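PDB 5IM3: ribonucleoside-diphosphate reductase from Pseudomonas aeruginosa, which probably catalyses the thioredoxin-dependent reduction of ribonucleoside diphosphates to deoxyribonucleoside diphosphates for DNA synthesis, and binds dATP as an allosteric enzyme. Local coordinates for residues Ser372-Thr377 with Ile599-Leu604; Asn636-Asn641 with Ser651-Arg656; Ile169-Glu174 with Ser244-Glu249; Glu174-Val179 with Tyr219-Ala224. One frame throughout, in Å; residues are numbered along the deposited sequence.

Contact 1 (Ser372-Thr377 with Ile599-Leu604); sequences SCYLTT and IAVCNL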
loop_
_atom_site.group_PDB
_atom_site.type_symbol
_atom_site.label_atom_id
_atom_site.label_comp_id
_atom_site.label_asym_id
_atom_site.label_seq_id
_atom_site.Cartn_x
_atom_site.Cartn_y
_atom_site.Cartn_z
ATOM N N SER A 372 45.649 -9.525 12.618
ATOM C CA SER A 372 44.752 -10.358 11.826
ATOM C C SER A 372 43.881 -9.526 10.888
ATOM O O SER A 372 42.757 -9.924 10.567
ATOM C CB SER A 372 43.871 -11.213 12.739
ATOM O OG SER A 372 43.026 -10.401 13.535
ATOM N N CYS A 373 44.396 -8.378 10.433
ATOM C CA CYS A 373 43.680 -7.432 9.581
ATOM C C CYS A 373 44.555 -7.111 8.377
ATOM O O CYS A 373 45.708 -6.702 8.545
ATOM C CB CYS A 373 43.345 -6.151 10.364
ATOM S SG CYS A 373 42.808 -4.669 9.410
ATOM N N TYR A 374 44.016 -7.292 7.169
ATOM C CA TYR A 374 44.822 -7.152 5.961
ATOM C C TYR A 374 44.051 -6.447 4.857
ATOM O O TYR A 374 42.820 -6.497 4.802
ATOM C CB TYR A 374 45.288 -8.517 5.430
ATOM C CG TYR A 374 45.866 -9.429 6.482
ATOM C CD1 TYR A 374 47.214 -9.385 6.806
ATOM C CD2 TYR A 374 45.061 -10.337 7.150
ATOM C CE1 TYR A 374 47.740 -10.223 7.768
ATOM C CE2 TYR A 374 45.573 -11.173 8.106
ATOM C CZ TYR A 374 46.912 -11.115 8.416
ATOM O OH TYR A 374 47.407 -11.958 9.376
ATOM N N LEU A 375 44.805 -5.804 3.962
ATOM C CA LEU A 375 44.279 -5.169 2.764
ATOM C C LEU A 375 45.023 -5.711 1.553
ATOM O O LEU A 375 46.249 -5.857 1.582
ATOM C CB LEU A 375 44.424 -3.637 2.805
ATOM C CG LEU A 375 43.655 -2.853 3.876
ATOM C CD1 LEU A 375 44.316 -2.961 5.248
ATOM C CD2 LEU A 375 43.531 -1.393 3.454
ATOM N N THR A 376 44.281 -6.004 0.487
ATOM C CA THR A 376 44.857 -6.521 -0.744
ATOM C C THR A 376 44.283 -5.769 -1.934
ATOM O O THR A 376 43.254 -5.097 -1.840
ATOM C CB THR A 376 44.585 -8.022 -0.928
ATOM O OG1 THR A 376 43.203 -8.222 -1.257
ATOM C CG2 THR A 376 44.925 -8.803 0.338
ATOM N N THR A 377 44.970 -5.901 -3.065
ATOM C CA THR A 377 44.496 -5.395 -4.346
ATOM C C THR A 377 44.614 -6.523 -5.361
ATOM O O THR A 377 45.634 -7.218 -5.401
ATOM C CB THR A 377 45.291 -4.158 -4.791
ATOM O OG1 THR A 377 44.826 -3.723 -6.072
ATOM C CG2 THR A 377 46.786 -4.454 -4.866
ATOM N N ILE A 599 50.798 -6.821 0.902
ATOM C CA ILE A 599 49.522 -6.964 1.587
ATOM C C ILE A 599 49.647 -6.193 2.894
ATOM O O ILE A 599 50.426 -6.569 3.775
ATOM C CB ILE A 599 49.173 -8.442 1.813
ATOM C CG1 ILE A 599 48.774 -9.080 0.469
ATOM C CG2 ILE A 599 48.066 -8.597 2.845
ATOM C CD1 ILE A 599 48.507 -10.573 0.530
ATOM N N ALA A 600 48.898 -5.099 3.017
ATOM C CA ALA A 600 49.003 -4.253 4.199
ATOM C C ALA A 600 48.448 -4.973 5.424
ATOM O O ALA A 600 47.465 -5.714 5.336
ATOM C CB ALA A 600 48.259 -2.941 3.979
ATOM N N VAL A 601 49.091 -4.751 6.569
ATOM C CA VAL A 601 48.747 -5.411 7.823
ATOM C C VAL A 601 48.387 -4.337 8.842
ATOM O O VAL A 601 49.140 -3.373 9.022
ATOM C CB VAL A 601 49.909 -6.277 8.345
ATOM C CG1 VAL A 601 49.442 -7.162 9.493
ATOM C CG2 VAL A 601 50.510 -7.114 7.224
ATOM N N CYS A 602 47.250 -4.509 9.515
ATOM C CA CYS A 602 46.807 -3.570 10.541
ATOM C C CYS A 602 47.229 -4.090 11.910
ATOM O O CYS A 602 46.770 -5.152 12.347
ATOM C CB CYS A 602 45.294 -3.365 10.504
ATOM S SG CYS A 602 44.518 -3.673 8.894
ATOM N N ASN A 603 48.095 -3.341 12.582
ATOM C CA ASN A 603 48.565 -3.673 13.923
ATOM C C ASN A 603 47.949 -2.654 14.883
ATOM O O ASN A 603 48.278 -1.463 14.824
ATOM C CB ASN A 603 50.092 -3.667 13.963
ATOM C CG ASN A 603 50.711 -4.240 12.684
ATOM O OD1 ASN A 603 50.678 -5.449 12.448
ATOM N ND2 ASN A 603 51.276 -3.366 11.856
ATOM N N LEU A 604 47.050 -3.118 15.759
ATOM C CA LEU A 604 46.072 -2.245 16.398
ATOM C C LEU A 604 46.075 -2.366 17.915
ATOM O O LEU A 604 46.362 -3.425 18.480
ATOM C CB LEU A 604 44.656 -2.553 15.899
ATOM C CG LEU A 604 44.440 -2.461 14.394
ATOM C CD1 LEU A 604 43.019 -2.892 14.040
ATOM C CD2 LEU A 604 44.728 -1.049 13.903
#
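Cys602 N donates to Cys373 O at 2.9 Å, nearly straight at 168°, and the same oxygen also receives a CA-H contact from Val601. Two residues along, Leu375 and Ala600 form an antiparallel hydrogen-bonded pair: Leu375 N reaches Ala600 O at 3.0 Å, while the return bond from Ala600 N to Leu375 O is weak. Between these lies the non-hydrogen-bonded pair Tyr374-Val601, whose side chains run side by side and point the same way, with Tyr374 CE1 3.9 Å from Val601 CG1. On the other face of the sheet, Leu375 CB sits 4.1 Å from Ala600 CB, and Leu375 CD1 approaches Cys602 SG at 3.7 Å.

A disulfide closes one end of the pairing. In the Cys373 conformer described here, one of two modelled, SG stands anti to the backbone N (chi1 166°) and bonds to Cys602 SG at 2.0 Å. A disulfide at the end of this antiparallel pairing is consistent with the redox-active cysteine pair of class I reductases, which is oxidised as the substrate is reduced.

Strand 373-377 lies between strand 600-608, antiparallel to it, and strand 401-405, parallel to it, in the alpha-beta barrel. Helix 646-655 packs against Val601, and helix 382-395 against Tyr374 and Ile599.

Contact 2 (Asn636-Asn641 with Ser651-Arg656); sequences NVIDIN and SNFKHR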
loop_
_atom_site.group_PDB
_atom_site.type_symbol
_atom_site.label_atom_id
_atom_site.label_comp_id
_atom_site.label_asym_id
_atom_site.label_seq_id
_atom_site.Cartn_x
_atom_site.Cartn_y
_atom_site.Cartn_z
ATOM N N ASN A 636 56.577 -3.151 18.396
ATOM C CA ASN A 636 57.072 -4.497 18.668
ATOM C C ASN A 636 56.233 -5.547 17.951
ATOM O O ASN A 636 56.765 -6.554 17.468
ATOM C CB ASN A 636 57.072 -4.763 20.172
ATOM C CG ASN A 636 58.191 -4.043 20.899
ATOM O OD1 ASN A 636 58.793 -3.106 20.373
ATOM N ND2 ASN A 636 58.478 -4.483 22.116
ATOM N N VAL A 637 54.917 -5.332 17.877
ATOM C CA VAL A 637 54.035 -6.302 17.232
ATOM C C VAL A 637 54.539 -6.638 15.834
ATOM O O VAL A 637 54.444 -7.784 15.382
ATOM C CB VAL A 637 52.591 -5.765 17.198
ATOM C CG1 VAL A 637 51.753 -6.514 16.164
ATOM C CG2 VAL A 637 51.956 -5.880 18.572
ATOM N N ILE A 638 55.088 -5.642 15.135
ATOM C CA ILE A 638 55.536 -5.841 13.759
ATOM C C ILE A 638 56.624 -6.903 13.696
ATOM O O ILE A 638 56.620 -7.770 12.814
ATOM C CB ILE A 638 56.023 -4.506 13.165
ATOM C CG1 ILE A 638 54.963 -3.410 13.383
ATOM C CG2 ILE A 638 56.414 -4.689 11.697
ATOM C CD1 ILE A 638 54.363 -2.847 12.140
ATOM N N ASP A 639 57.581 -6.845 14.623
ATOM C CA ASP A 639 58.719 -7.756 14.597
ATOM C C ASP A 639 58.362 -9.146 15.104
ATOM O O ASP A 639 58.911 -10.137 14.610
ATOM C CB ASP A 639 59.862 -7.185 15.434
ATOM C CG ASP A 639 60.319 -5.824 14.950
ATOM O OD1 ASP A 639 60.250 -5.568 13.731
ATOM O OD2 ASP A 639 60.751 -5.012 15.792
ATOM N N ILE A 640 57.463 -9.240 16.084
ATOM C CA ILE A 640 57.147 -10.531 16.684
ATOM C C ILE A 640 56.147 -11.302 15.833
ATOM O O ILE A 640 56.147 -12.538 15.832
ATOM C CB ILE A 640 56.615 -10.333 18.114
ATOM C CG1 ILE A 640 57.537 -9.400 18.908
ATOM C CG2 ILE A 640 56.473 -11.669 18.818
ATOM C CD1 ILE A 640 59.000 -9.791 18.869
ATOM N N ASN A 641 55.290 -10.596 15.104
ATOM C CA ASN A 641 54.216 -11.237 14.361
ATOM C C ASN A 641 54.765 -12.297 13.412
ATOM O O ASN A 641 55.729 -12.054 12.680
ATOM C CB ASN A 641 53.433 -10.179 13.588
ATOM C CG ASN A 641 52.131 -10.704 13.031
ATOM O OD1 ASN A 641 51.208 -11.025 13.779
ATOM N ND2 ASN A 641 52.045 -10.786 11.713
ATOM N N SER A 651 55.395 -5.677 3.533
ATOM C CA SER A 651 54.838 -4.344 3.744
ATOM C C SER A 651 55.004 -3.895 5.192
ATOM O O SER A 651 55.248 -2.713 5.457
ATOM C CB SER A 651 53.361 -4.319 3.365
ATOM O OG SER A 651 52.588 -4.990 4.339
ATOM N N ASN A 652 54.849 -4.815 6.142
ATOM C CA ASN A 652 54.996 -4.440 7.543
ATOM C C ASN A 652 56.430 -4.030 7.850
ATOM O O ASN A 652 56.658 -3.014 8.513
ATOM C CB ASN A 652 54.560 -5.594 8.445
ATOM C CG ASN A 652 53.324 -5.269 9.262
ATOM O OD1 ASN A 652 52.606 -4.305 8.982
ATOM N ND2 ASN A 652 53.062 -6.084 10.272
ATOM N N PHE A 653 57.410 -4.789 7.349
ATOM C CA PHE A 653 58.813 -4.462 7.596
ATOM C C PHE A 653 59.238 -3.200 6.857
ATOM O O PHE A 653 60.068 -2.439 7.365
ATOM C CB PHE A 653 59.717 -5.626 7.180
ATOM C CG PHE A 653 59.707 -6.796 8.134
ATOM C CD1 PHE A 653 58.806 -6.862 9.186
ATOM C CD2 PHE A 653 60.622 -7.830 7.981
ATOM C CE1 PHE A 653 58.812 -7.939 10.057
ATOM C CE2 PHE A 653 60.631 -8.907 8.848
ATOM C CZ PHE A 653 59.725 -8.962 9.887
ATOM N N LYS A 654 58.688 -2.962 5.663
ATOM C CA LYS A 654 59.097 -1.806 4.868
ATOM C C LYS A 654 58.589 -0.507 5.481
ATOM O O LYS A 654 59.336 0.471 5.595
ATOM C CB LYS A 654 58.581 -1.948 3.434
ATOM C CG LYS A 654 59.620 -2.362 2.403
ATOM C CD LYS A 654 58.941 -2.747 1.092
ATOM C CE LYS A 654 59.928 -2.870 -0.051
ATOM N NZ LYS A 654 60.371 -1.540 -0.560
ATOM N N HIS A 655 57.315 -0.481 5.883
ATOM C CA HIS A 655 56.630 0.756 6.235
ATOM C C HIS A 655 56.256 0.863 7.704
ATOM O O HIS A 655 56.038 1.978 8.187
ATOM C CB HIS A 655 55.353 0.902 5.394
ATOM C CG HIS A 655 55.549 0.597 3.943
ATOM N ND1 HIS A 655 56.466 1.266 3.161
ATOM C CD2 HIS A 655 54.952 -0.308 3.132
ATOM C CE1 HIS A 655 56.424 0.787 1.930
ATOM N NE2 HIS A 655 55.513 -0.169 1.886
ATOM N N ARG A 656 56.161 -0.256 8.411
ATOM C CA ARG A 656 55.878 -0.275 9.842
ATOM C C ARG A 656 54.691 0.610 10.228
ATOM O O ARG A 656 54.818 1.486 11.092
ATOM C CB ARG A 656 57.114 0.123 10.639
ATOM C CG ARG A 656 58.394 -0.624 10.265
ATOM C CD ARG A 656 59.476 -0.426 11.325
ATOM N NE ARG A 656 59.093 -1.053 12.588
ATOM C CZ ARG A 656 59.373 -2.311 12.917
ATOM N NH1 ARG A 656 60.058 -3.087 12.087
ATOM N NH2 ARG A 656 58.971 -2.797 14.082
#
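Arg656 and Asp639 cross at about a right angle, and the guanidinium meets the carboxylate end-on. Both terminal nitrogens aim at one oxygen: NH1 reaches Asp639 OD1 at 3.0 Å and NH2 reaches the same OD1 at 3.1 Å. OD1 lies within 2° of the guanidinium plane, yet the carboxylate is turned 51° against that plane. The NH1 bond comes in on the syn side of OD1, close to the carboxylate plane, whereas NH2 arrives from well above it. The arginine chain is bent at chi3 (66°), which sets NE, and NE makes a further salt bridge to Asp635, so that two acidic groups fix the rotation of the guanidinium.

Ile638 lies under this flat group. Its CG2 stands 3.8 Å from one guanidinium face, displaced toward the rim, and its CB is 3.5 Å from Arg656 NH2. The same CG2 touches Asn652 CB at 3.9 Å, while CD1 reaches over to Arg656 CA at 3.8 Å. Phe653 comes in by its edge: Ile638 O lies in the ring plane, 3.5 Å from Phe653 CE1. Tyr643 OH, in the connecting loop, is hydrogen-bonded both to Ile638 O and to Asn652 ND2.

Arg656, with positive phi, is the first residue to leave helix 646-655. The two helices, 620-640 and 646-655, form the helical connection between parallel strands 600-608 and 659-663, a beta-alpha-beta crossover of the barrel.

Contact 3 (Ile169-Glu174 with Ser244-Glu249); sequences ISEACE and SATHHE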
loop_
_atom_site.group_PDB
_atom_site.type_symbol
_atom_site.label_atom_id
_atom_site.label_comp_id
_atom_site.label_asym_id
_atom_site.label_seq_id
_atom_site.Cartn_x
_atom_site.Cartn_y
_atom_site.Cartn_z
ATOM N N ILE A 169 33.928 -12.691 50.989
ATOM C CA ILE A 169 32.885 -11.720 50.676
ATOM C C ILE A 169 33.280 -10.337 51.177
ATOM O O ILE A 169 32.878 -9.322 50.596
ATOM C CB ILE A 169 31.524 -12.162 51.250
ATOM C CG1 ILE A 169 31.495 -12.027 52.771
ATOM C CG2 ILE A 169 31.203 -13.590 50.841
ATOM C CD1 ILE A 169 30.754 -10.793 53.255
ATOM N N SER A 170 34.074 -10.266 52.247
ATOM C CA SER A 170 34.539 -8.971 52.734
ATOM C C SER A 170 35.607 -8.400 51.811
ATOM O O SER A 170 35.544 -7.229 51.419
ATOM C CB SER A 170 35.072 -9.102 54.160
ATOM O OG SER A 170 35.482 -7.841 54.660
ATOM N N GLU A 171 36.600 -9.215 51.452
ATOM C CA GLU A 171 37.589 -8.785 50.473
ATOM C C GLU A 171 36.954 -8.482 49.122
ATOM O O GLU A 171 37.555 -7.767 48.314
ATOM C CB GLU A 171 38.678 -9.852 50.326
ATOM C CG GLU A 171 39.512 -10.063 51.594
ATOM C CD GLU A 171 40.630 -11.080 51.418
ATOM O OE1 GLU A 171 40.635 -11.802 50.397
ATOM O OE2 GLU A 171 41.509 -11.152 52.305
ATOM N N ALA A 172 35.749 -9.000 48.862
ATOM C CA ALA A 172 35.056 -8.710 47.612
ATOM C C ALA A 172 34.331 -7.369 47.665
ATOM O O ALA A 172 34.341 -6.618 46.683
ATOM C CB ALA A 172 34.067 -9.830 47.287
ATOM N N CYS A 173 33.690 -7.055 48.794
ATOM C CA CYS A 173 33.030 -5.767 48.974
ATOM C C CYS A 173 34.006 -4.652 49.318
ATOM O O CYS A 173 33.573 -3.517 49.548
ATOM C CB CYS A 173 31.967 -5.866 50.072
ATOM S SG CYS A 173 30.518 -6.850 49.626
ATOM N N GLU A 174 35.301 -4.948 49.357
ATOM C CA GLU A 174 36.297 -3.968 49.758
ATOM C C GLU A 174 36.340 -2.800 48.780
ATOM O O GLU A 174 36.387 -2.993 47.561
ATOM C CB GLU A 174 37.665 -4.644 49.843
ATOM C CG GLU A 174 38.798 -3.736 50.276
ATOM C CD GLU A 174 40.118 -4.474 50.354
ATOM O OE1 GLU A 174 40.161 -5.652 49.940
ATOM O OE2 GLU A 174 41.110 -3.880 50.829
ATOM N N SER A 244 43.707 -24.113 47.188
ATOM C CA SER A 244 42.724 -23.071 47.447
ATOM C C SER A 244 43.476 -21.821 47.881
ATOM O O SER A 244 44.615 -21.901 48.351
ATOM C CB SER A 244 41.718 -23.502 48.521
ATOM O OG SER A 244 40.866 -22.433 48.888
ATOM N N ALA A 245 42.835 -20.667 47.714
ATOM C CA ALA A 245 43.467 -19.415 48.109
ATOM C C ALA A 245 42.446 -18.286 48.065
ATOM O O ALA A 245 41.465 -18.346 47.317
ATOM C CB ALA A 245 44.661 -19.087 47.205
ATOM N N THR A 246 42.692 -17.258 48.880
ATOM C CA THR A 246 41.894 -16.042 48.904
ATOM C C THR A 246 42.601 -14.948 48.108
ATOM O O THR A 246 43.694 -15.141 47.570
ATOM C CB THR A 246 41.641 -15.585 50.345
ATOM O OG1 THR A 246 42.890 -15.300 50.988
ATOM C CG2 THR A 246 40.901 -16.657 51.133
ATOM N N HIS A 247 41.974 -13.774 48.041
ATOM C CA HIS A 247 42.513 -12.675 47.248
ATOM C C HIS A 247 43.840 -12.173 47.807
ATOM O O HIS A 247 44.882 -12.332 47.166
ATOM C CB HIS A 247 41.515 -11.520 47.167
ATOM C CG HIS A 247 42.064 -10.303 46.491
ATOM N ND1 HIS A 247 42.249 -9.106 47.149
ATOM C CD2 HIS A 247 42.492 -10.105 45.221
ATOM C CE1 HIS A 247 42.755 -8.219 46.312
ATOM N NE2 HIS A 247 42.913 -8.800 45.135
ATOM N N HIS A 248 43.822 -11.555 48.992
ATOM C CA HIS A 248 45.056 -11.013 49.552
ATOM C C HIS A 248 46.126 -12.082 49.731
ATOM O O HIS A 248 47.307 -11.747 49.866
ATOM C CB HIS A 248 44.772 -10.321 50.885
ATOM C CG HIS A 248 44.100 -8.991 50.737
ATOM N ND1 HIS A 248 42.743 -8.822 50.901
ATOM C CD2 HIS A 248 44.597 -7.771 50.424
ATOM C CE1 HIS A 248 42.433 -7.552 50.704
ATOM N NE2 HIS A 248 43.540 -6.893 50.414
ATOM N N GLU A 249 45.739 -13.358 49.735
ATOM C CA GLU A 249 46.716 -14.436 49.705
ATOM C C GLU A 249 47.482 -14.473 48.387
ATOM O O GLU A 249 48.558 -15.078 48.325
ATOM C CB GLU A 249 46.009 -15.770 49.947
ATOM C CG GLU A 249 46.872 -16.837 50.591
ATOM C CD GLU A 249 46.068 -18.065 50.981
ATOM O OE1 GLU A 249 46.577 -19.193 50.808
ATOM O OE2 GLU A 249 44.921 -17.900 51.449
#
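In the second ATP cone domain, Glu171 of helix 162-173 makes a His-carboxylate hydrogen bond with His248, from the loop that joins helix 219-239 to helix 250-267. His248 ND1 donates to Glu171 OE2 at 3.0 Å, with an angle of 151° at the hydrogen. The oxygen lies near the imidazole plane, but seen from the carboxylate the donor stands almost straight above, 81° out of its plane, and the two flat groups are turned 75° against each other. Glu171 reaches this position with CG anti to the carbonyl carbon and the chain extended beyond it.

Its second oxygen faces the loop backbone. Glu171 OE1 receives weak bonds from two successive amides, His247 N at 3.4 Å and His248 N at 3.5 Å, so one carboxylate bonds the His248 ring through OE2 and reaches the loop backbone only weakly through OE1. The imidazole of His247 backs the group: its ND1 sits 3.8 Å above one face of the His248 ring, over the centre. His247 NE2 is bonded to His289 O, which ties this loop to the chain farther on.

Glu174 approaches His248 tip to tip, at the ring edge. Its OE1 comes within 3.1 Å of His248 CE1, and this oxygen, buried by the contact, has no hydrogen-bonding partner in the model.

Contact 4 (Glu174-Val179 with Tyr219-Ala224); sequences EGLAEV and YSYVTA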
loop_
_atom_site.group_PDB
_atom_site.type_symbol
_atom_site.label_atom_id
_atom_site.label_comp_id
_atom_site.label_asym_id
_atom_site.label_seq_id
_atom_site.Cartn_x
_atom_site.Cartn_y
_atom_site.Cartn_z
ATOM N N GLU A 174 35.301 -4.948 49.357
ATOM C CA GLU A 174 36.297 -3.968 49.758
ATOM C C GLU A 174 36.340 -2.800 48.780
ATOM O O GLU A 174 36.387 -2.993 47.561
ATOM C CB GLU A 174 37.665 -4.644 49.843
ATOM C CG GLU A 174 38.798 -3.736 50.276
ATOM C CD GLU A 174 40.118 -4.474 50.354
ATOM O OE1 GLU A 174 40.161 -5.652 49.940
ATOM O OE2 GLU A 174 41.110 -3.880 50.829
ATOM N N GLY A 175 36.320 -1.584 49.320
ATOM C CA GLY A 175 36.499 -0.392 48.517
ATOM C C GLY A 175 35.329 -0.016 47.639
ATOM O O GLY A 175 35.497 0.816 46.742
ATOM N N LEU A 176 34.151 -0.592 47.863
ATOM C CA LEU A 176 32.976 -0.319 47.049
ATOM C C LEU A 176 31.864 0.244 47.918
ATOM O O LEU A 176 31.704 -0.156 49.075
ATOM C CB LEU A 176 32.496 -1.589 46.332
ATOM C CG LEU A 176 33.497 -2.198 45.350
ATOM C CD1 LEU A 176 32.967 -3.506 44.781
ATOM C CD2 LEU A 176 33.821 -1.218 44.229
ATOM N N ALA A 177 31.099 1.174 47.355
ATOM C CA ALA A 177 30.043 1.867 48.076
ATOM C C ALA A 177 28.695 1.198 47.838
ATOM O O ALA A 177 28.466 0.564 46.805
ATOM C CB ALA A 177 29.972 3.334 47.649
ATOM N N GLU A 178 27.798 1.356 48.811
ATOM C CA GLU A 178 26.434 0.831 48.719
ATOM C C GLU A 178 26.425 -0.670 48.434
ATOM O O GLU A 178 25.530 -1.182 47.759
ATOM C CB GLU A 178 25.626 1.584 47.659
ATOM C CG GLU A 178 25.217 2.990 48.074
ATOM C CD GLU A 178 24.175 2.990 49.179
ATOM O OE1 GLU A 178 23.424 1.996 49.288
ATOM O OE2 GLU A 178 24.106 3.979 49.944
ATOM N N VAL A 179 27.420 -1.388 48.950
ATOM C CA VAL A 179 27.465 -2.843 48.873
ATOM C C VAL A 179 27.420 -3.396 50.289
ATOM O O VAL A 179 28.090 -2.880 51.190
ATOM C CB VAL A 179 28.718 -3.348 48.127
ATOM C CG1 VAL A 179 28.659 -2.941 46.659
ATOM C CG2 VAL A 179 29.987 -2.824 48.787
ATOM N N TYR A 219 27.968 -3.952 42.454
ATOM C CA TYR A 219 27.946 -5.392 42.678
ATOM C C TYR A 219 28.561 -6.166 41.522
ATOM O O TYR A 219 28.968 -7.317 41.712
ATOM C CB TYR A 219 26.515 -5.868 42.919
ATOM C CG TYR A 219 26.027 -5.566 44.313
ATOM C CD1 TYR A 219 26.486 -6.293 45.400
ATOM C CD2 TYR A 219 25.115 -4.549 44.545
ATOM C CE1 TYR A 219 26.047 -6.015 46.678
ATOM C CE2 TYR A 219 24.671 -4.267 45.820
ATOM C CZ TYR A 219 25.141 -5.005 46.882
ATOM O OH TYR A 219 24.711 -4.735 48.156
ATOM N N SER A 220 28.633 -5.569 40.329
ATOM C CA SER A 220 29.331 -6.220 39.227
ATOM C C SER A 220 30.775 -6.519 39.603
ATOM O O SER A 220 31.283 -7.614 39.333
ATOM C CB SER A 220 29.267 -5.348 37.973
ATOM O OG SER A 220 30.050 -5.902 36.926
ATOM N N TYR A 221 31.454 -5.557 40.233
ATOM C CA TYR A 221 32.801 -5.817 40.731
ATOM C C TYR A 221 32.783 -6.907 41.792
ATOM O O TYR A 221 33.648 -7.789 41.803
ATOM C CB TYR A 221 33.415 -4.536 41.295
ATOM C CG TYR A 221 33.462 -3.380 40.322
ATOM C CD1 TYR A 221 34.371 -3.365 39.272
ATOM C CD2 TYR A 221 32.605 -2.297 40.463
ATOM C CE1 TYR A 221 34.420 -2.307 38.383
ATOM C CE2 TYR A 221 32.645 -1.235 39.580
ATOM C CZ TYR A 221 33.554 -1.244 38.544
ATOM O OH TYR A 221 33.595 -0.187 37.666
ATOM N N VAL A 222 31.797 -6.864 42.693
ATOM C CA VAL A 222 31.684 -7.888 43.728
ATOM C C VAL A 222 31.462 -9.253 43.097
ATOM O O VAL A 222 32.025 -10.260 43.543
ATOM C CB VAL A 222 30.549 -7.534 44.709
ATOM C CG1 VAL A 222 30.437 -8.593 45.801
ATOM C CG2 VAL A 222 30.767 -6.151 45.314
ATOM N N THR A 223 30.625 -9.311 42.061
ATOM C CA THR A 223 30.354 -10.582 41.398
ATOM C C THR A 223 31.622 -11.162 40.785
ATOM O O THR A 223 31.880 -12.366 40.896
ATOM C CB THR A 223 29.279 -10.391 40.328
ATOM O OG1 THR A 223 28.144 -9.728 40.900
ATOM C CG2 THR A 223 28.840 -11.730 39.765
ATOM N N ALA A 224 32.431 -10.317 40.140
ATOM C CA ALA A 224 33.671 -10.794 39.533
ATOM C C ALA A 224 34.653 -11.276 40.592
ATOM O O ALA A 224 35.317 -12.304 40.411
ATOM C CB ALA A 224 34.300 -9.687 38.689
#
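Leu176 and Val179 press against Tyr219, Tyr221 and Val222 where the loop after helix 162-173 lies on helix 219-239 in the second ATP cone domain. Leu176 slides past Val222 in the opposite direction, and its CD1 comes to 3.5 Å from Val222 CG2, tighter than usual for two carbons. The same methyl touches Tyr221 CB at 3.7 Å, while CD2 lies 4.1 Å from Tyr221 CD2; Leu176 and Tyr221 cross at about a right angle.

Val179 makes the aromatic contact. Its CG1, placed anti to the carbonyl carbon (chi1 -66°), stands over the Tyr219 ring as a CH-pi interaction, 4.0 Å from the centroid and only 9° off the ring normal. That methyl also meets Val222 CG2 at 4.1 Å, so Val222 CG2 touches both Leu176 and Val179. No hydrogen bond joins the two segments; the contact is apolar.

Further out, polar bonds hold the pieces in place. Tyr219 OH, which passes 3.4 Å from Val179 CA, is hydrogen-bonded to Asp180 N, just beyond the loop segment and ahead of helix 181-190. Arg225, the next residue of helix 219-239, donates from NH1 to Glu174 O at the start of the loop. Ile184 of helix 181-190 packs on both Tyr219 and Val222. Within the helix, Tyr219 O accepts from Thr223 N and also from Thr223 OG1, the latter at 2.7 Å from 42° above the carbonyl plane.

In the fold
The four contacts fall into two pairs. Contacts 3 and 4 come first along the chain; contact 4 and the 169-174 side of contact 3 lie in the second ATP cone domain. Contact 4 is nested inside the loop closed by contact 3, they share Glu174, and their centres are 12 Å apart. Contacts 1 and 2 follow in series in the barrel domain, with centres 11 Å apart. Ile599 O probably bonds Ser651 OG, and Asn603 OD1 probably bonds Asn652 ND2, so the strand carrying Cys602 rests directly on the crossover helices. Between the pairs, centres lie 41 to 44 Å apart without touching. The Cys373-Cys602 disulfide, probably the redox pair, thus lies far from the second ATP cone.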